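PDB 2X48: Cag38821 from Sulfolobus islandicus rod-shaped virus 1, which is of unknown function but appears to carry a helix-turn-helix domain and so probably binds DNA. Local coordinates for residues V21-A24 / H25-K29; L41-E45 / R46-R50. All blocks are in the same frame, centred on the assembly; numbering follows the deposited sequence.

From the N terminus, the chain runs through the hairpin of strands 3-7 and 10-14 into helix 17-29, where contact 1 forms within consecutive turns and closes no loop. After helix 34-41 comes contact 2, at the bend into helix 45-52; it caps the start of that last helix. The two contacts follow in series and neither nest nor cross, yet they meet in the core, where Val-23 and Ala-24 of contact 1 pack on Leu-41, at the start of segment 41-45. Contact 1 thus belongs to the helix that backs the other two and also touches strand 10-14, and contact 2 to the turn of a probable helix-turn-helix unit.

Contact 1. Residues V21-A24 / H25-K29; sequences VSVA and HELAK
The imidazole of His-25 lies alongside Val-21, one turn earlier on the same helix, and both side chains point the same way. With CG beside its own backbone N (chi1 -72°), the ring is turned so that one face looks onto Val-21, whose CG1 makes a CH-pi contact 3.9 Å from the ring centroid. The carbonyl oxygen of Val-21 also lies under this face, offset toward the CG side of the ring and 3.5 Å from His-25 CG, while accepting a hydrogen bond of 2.9 Å from His-25 N. The two ring nitrogens have separate partners: NE2 is hydrogen-bonded to the carbonyl of Tyr-51, and a water lies 3.3 Å from His-25 ND1, bridging to Ser-22 OG. His-25 therefore ties helix 17-29 to the end of helix 45-52, within a three-helix bundle that probably holds a helix-turn-helix unit. The methyl of Ala-24 faces the interior, against Ile-37 and Leu-41 of helix 34-41 and Tyr-51 and Leu-52 of helix 45-52. Ala-24 O accepts from Ala-28 N at 3.0 Å. Val-23 and Leu-27 run side by side, Val-23 CG1 resting 3.6 Å from Leu-27 CD1, and the ridge they form is covered by Tyr-12 of strand 10-14, whose hydroxyl is also hydrogen-bonded to Glu-26 OE2.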
loop_
_atom_site.group_PDB
_atom_site.type_symbol
_atom_site.label_atom_id
_atom_site.label_comp_id
_atom_site.label_asym_id
_atom_site.label_seq_id
_atom_site.Cartn_x
_atom_site.Cartn_y
_atom_site.Cartn_z
ATOM N N VAL A 21 -5.320 0.927 2.167
ATOM C CA VAL A 21 -5.533 2.202 1.473
ATOM C C VAL A 21 -4.568 3.254 2.016
ATOM O O VAL A 21 -3.864 3.905 1.244
ATOM C CB VAL A 21 -6.987 2.688 1.604
ATOM C CG1 VAL A 21 -7.114 4.143 1.149
ATOM C CG2 VAL A 21 -7.918 1.776 0.801
ATOM N N SER A 22 -4.510 3.383 3.342
ATOM C CA SER A 22 -3.628 4.346 3.992
ATOM C C SER A 22 -2.165 4.169 3.605
ATOM O O SER A 22 -1.484 5.152 3.316
ATOM C CB SER A 22 -3.772 4.270 5.503
ATOM O OG SER A 22 -4.917 4.977 5.934
ATOM N N VAL A 23 -1.684 2.927 3.588
ATOM C CA VAL A 23 -0.303 2.654 3.180
ATOM C C VAL A 23 -0.100 3.003 1.701
ATOM O O VAL A 23 0.905 3.610 1.329
ATOM C CB VAL A 23 0.083 1.189 3.423
ATOM C CG1 VAL A 23 1.468 0.883 2.835
ATOM C CG2 VAL A 23 0.072 0.892 4.915
ATOM N N ALA A 24 -1.070 2.635 0.871
ATOM C CA ALA A 24 -1.033 2.949 -0.545
ATOM C C ALA A 24 -0.838 4.440 -0.715
ATOM O O ALA A 24 0.036 4.866 -1.470
ATOM C CB ALA A 24 -2.322 2.500 -1.226
ATOM N N HIS A 25 -1.648 5.226 -0.004
ATOM C CA HIS A 25 -1.560 6.703 -0.058
ATOM C C HIS A 25 -0.178 7.212 0.331
ATOM O O HIS A 25 0.341 8.118 -0.325
ATOM C CB HIS A 25 -2.599 7.387 0.849
ATOM C CG HIS A 25 -4.009 7.306 0.345
ATOM N ND1 HIS A 25 -5.098 7.588 1.145
ATOM C CD2 HIS A 25 -4.510 6.969 -0.869
ATOM C CE1 HIS A 25 -6.207 7.439 0.441
ATOM N NE2 HIS A 25 -5.878 7.063 -0.783
ATOM N N GLU A 26 0.405 6.652 1.394
ATOM C CA GLU A 26 1.747 7.066 1.836
ATOM C C GLU A 26 2.808 6.734 0.799
ATOM O O GLU A 26 3.706 7.532 0.539
ATOM C CB GLU A 26 2.148 6.440 3.181
ATOM C CG GLU A 26 1.787 7.286 4.410
ATOM C CD GLU A 26 2.826 7.233 5.538
ATOM O OE1 GLU A 26 2.432 7.555 6.680
ATOM O OE2 GLU A 26 4.021 6.892 5.304
ATOM N N LEU A 27 2.724 5.552 0.221
ATOM C CA LEU A 27 3.771 5.115 -0.692
ATOM C C LEU A 27 3.727 5.937 -1.985
ATOM O O LEU A 27 4.770 6.274 -2.557
ATOM C CB LEU A 27 3.661 3.611 -0.956
ATOM C CG LEU A 27 3.887 2.727 0.274
ATOM C CD1 LEU A 27 3.560 1.264 -0.047
ATOM C CD2 LEU A 27 5.320 2.851 0.813
ATOM N N ALA A 28 2.525 6.278 -2.429
ATOM C CA ALA A 28 2.358 7.126 -3.610
ATOM C C ALA A 28 3.014 8.478 -3.385
ATOM O O ALA A 28 3.776 8.954 -4.222
ATOM C CB ALA A 28 0.866 7.308 -3.937
ATOM N N LYS A 29 2.709 9.092 -2.250
ATOM C CA LYS A 29 3.304 10.381 -1.878
ATOM C C LYS A 29 4.836 10.294 -1.820
ATOM O O LYS A 29 5.517 11.270 -2.109
ATOM C CB LYS A 29 2.747 10.884 -0.534
ATOM C CG LYS A 29 1.297 11.417 -0.574
ATOM C CD LYS A 29 0.873 11.957 0.791
ATOM C CE LYS A 29 -0.497 12.634 0.771
ATOM N NZ LYS A 29 -1.623 11.666 0.962
HETATM O O HOH W 1 -5.799 7.720 4.326
#

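Contact 2. Residues L41-E45 / R46-R50; sequences LGVSE and RKVRR
Val-43 has CG1 beside its backbone N (chi1 -60°), which leaves CG2 between that nitrogen and the carbonyl carbon, turned to the helix that follows. From there CG2 meets Val-48 CG2 at 3.6 Å, the two side chains crossing at about a right angle. Ser-44 also carries its OG between N and the carbonyl carbon (chi1 67°), and the hydroxyl thereby faces the first turn of helix 45-52. As the N-cap it accepts from the backbone of the third residue on: Lys-47 N lies 3.3 Å from Ser-44 OG, a weak but nearly straight capping bond of 170°. The main chain of Ser-44 joins in, its carbonyl oxygen receiving Val-48 N at 3.2 Å.

Gly-42, with positive phi, ends helix 34-41, and the short bend through Val-43 and Ser-44 leads into helix 45-52; the order of helices is that of a helix-turn-helix, so this is probably its turn and the last helix the recognition helix. Val-43 also touches Leu-20 of helix 17-29, whereas Val-48 reaches Ile-37 and Ala-38 of helix 34-41.

Glu-45 O accepts from Arg-49 N at 2.9 Å, and the Glu-45 side chain lies against Val-34 and Gln-35. The Arg-49 chain bends at chi3, folding its guanidinium back over the first turn, where one face lies above Arg-46 CA and NH2 stands 3.7 Å from Glu-45 O. The carboxylate of Glu-45 remains apart, OE1 being 5.3 Å from Arg-49 NH2, so the attraction there is presumably only a longer-range one. Lys-47 NZ makes a long, weak ion pair with Glu-17. With Arg-46, Lys-47, Arg-49 and Arg-50 gathered on one short helix, the positive charge is consistent with an approach to the phosphates of DNA.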
loop_
_atom_site.group_PDB
_atom_site.type_symbol
_atom_site.label_atom_id
_atom_site.label_comp_id
_atom_site.label_asym_id
_atom_site.label_seq_id
_atom_site.Cartn_x
_atom_site.Cartn_y
_atom_site.Cartn_z
ATOM N N LEU A 41 2.091 -4.437 -1.180
ATOM C CA LEU A 41 0.864 -4.693 -0.414
ATOM C C LEU A 41 0.222 -6.061 -0.709
ATOM O O LEU A 41 -0.651 -6.521 0.039
ATOM C CB LEU A 41 -0.175 -3.592 -0.694
ATOM C CG LEU A 41 0.192 -2.126 -0.425
ATOM C CD1 LEU A 41 -1.020 -1.239 -0.608
ATOM C CD2 LEU A 41 0.756 -1.948 0.958
ATOM N N GLY A 42 0.629 -6.701 -1.800
ATOM C CA GLY A 42 0.094 -8.012 -2.155
ATOM C C GLY A 42 -1.288 -7.950 -2.774
ATOM O O GLY A 42 -2.084 -8.885 -2.642
ATOM N N VAL A 43 -1.563 -6.843 -3.458
ATOM C CA VAL A 43 -2.795 -6.671 -4.221
ATOM C C VAL A 43 -2.464 -6.425 -5.696
ATOM O O VAL A 43 -1.293 -6.403 -6.086
ATOM C CB VAL A 43 -3.654 -5.508 -3.665
ATOM C CG1 VAL A 43 -4.028 -5.779 -2.219
ATOM C CG2 VAL A 43 -2.926 -4.175 -3.803
ATOM N N SER A 44 -3.504 -6.267 -6.510
ATOM C CA SER A 44 -3.338 -5.993 -7.934
ATOM C C SER A 44 -3.169 -4.499 -8.180
ATOM O O SER A 44 -3.455 -3.674 -7.317
ATOM C CB SER A 44 -4.534 -6.518 -8.727
ATOM O OG SER A 44 -5.710 -5.801 -8.412
ATOM N N GLU A 45 -2.698 -4.165 -9.376
ATOM C CA GLU A 45 -2.546 -2.776 -9.785
ATOM C C GLU A 45 -3.905 -2.073 -9.879
ATOM O O GLU A 45 -4.001 -0.878 -9.620
ATOM C CB GLU A 45 -1.779 -2.685 -11.111
ATOM C CG GLU A 45 -0.331 -3.182 -11.005
ATOM C CD GLU A 45 0.517 -2.870 -12.232
ATOM O OE1 GLU A 45 0.502 -1.711 -12.701
ATOM O OE2 GLU A 45 1.220 -3.786 -12.715
ATOM N N ARG A 46 -4.951 -2.822 -10.214
ATOM C CA ARG A 46 -6.308 -2.279 -10.258
ATOM C C ARG A 46 -6.796 -1.827 -8.885
ATOM O O ARG A 46 -7.341 -0.732 -8.755
ATOM C CB ARG A 46 -7.270 -3.298 -10.863
ATOM C CG ARG A 46 -7.024 -3.502 -12.334
ATOM C CD ARG A 46 -7.806 -4.674 -12.902
ATOM N NE ARG A 46 -9.248 -4.439 -12.945
ATOM C CZ ARG A 46 -9.869 -3.646 -13.819
ATOM N NH1 ARG A 46 -9.185 -2.960 -14.735
ATOM N NH2 ARG A 46 -11.193 -3.528 -13.771
ATOM N N LYS A 47 -6.602 -2.668 -7.870
ATOM C CA LYS A 47 -6.939 -2.306 -6.488
ATOM C C LYS A 47 -6.200 -1.036 -6.053
ATOM O O LYS A 47 -6.794 -0.127 -5.471
ATOM C CB LYS A 47 -6.596 -3.452 -5.531
ATOM C CG LYS A 47 -7.633 -4.555 -5.462
ATOM C CD LYS A 47 -8.810 -4.161 -4.581
ATOM C CE LYS A 47 -9.776 -5.314 -4.400
ATOM N NZ LYS A 47 -11.021 -4.901 -3.694
ATOM N N VAL A 48 -4.903 -0.982 -6.347
ATOM C CA VAL A 48 -4.083 0.183 -6.016
ATOM C C VAL A 48 -4.589 1.448 -6.718
ATOM O O VAL A 48 -4.630 2.505 -6.107
ATOM C CB VAL A 48 -2.589 -0.027 -6.362
ATOM C CG1 VAL A 48 -1.787 1.234 -6.041
ATOM C CG2 VAL A 48 -2.014 -1.244 -5.623
ATOM N N ARG A 49 -4.982 1.349 -7.986
ATOM C CA ARG A 49 -5.532 2.503 -8.699
ATOM C C ARG A 49 -6.804 2.995 -8.005
ATOM O O ARG A 49 -6.960 4.195 -7.797
ATOM C CB ARG A 49 -5.776 2.192 -10.187
ATOM C CG ARG A 49 -4.486 1.925 -10.984
ATOM C CD ARG A 49 -4.612 2.158 -12.486
ATOM N NE ARG A 49 -5.723 1.424 -13.104
ATOM C CZ ARG A 49 -5.692 0.143 -13.483
ATOM N NH1 ARG A 49 -6.770 -0.409 -14.035
ATOM N NH2 ARG A 49 -4.599 -0.597 -13.309
ATOM N N ARG A 50 -7.689 2.071 -7.626
ATOM C CA ARG A 50 -8.876 2.404 -6.821
ATOM C C ARG A 50 -8.492 3.101 -5.527
ATOM O O ARG A 50 -9.136 4.062 -5.115
ATOM C CB ARG A 50 -9.651 1.148 -6.425
ATOM C CG ARG A 50 -10.373 0.436 -7.531
ATOM C CD ARG A 50 -10.832 -0.952 -7.043
ATOM N NE ARG A 50 -12.029 -1.453 -7.726
ATOM C CZ ARG A 50 -12.559 -2.660 -7.523
ATOM N NH1 ARG A 50 -11.993 -3.507 -6.657
ATOM N NH2 ARG A 50 -13.656 -3.031 -8.188
#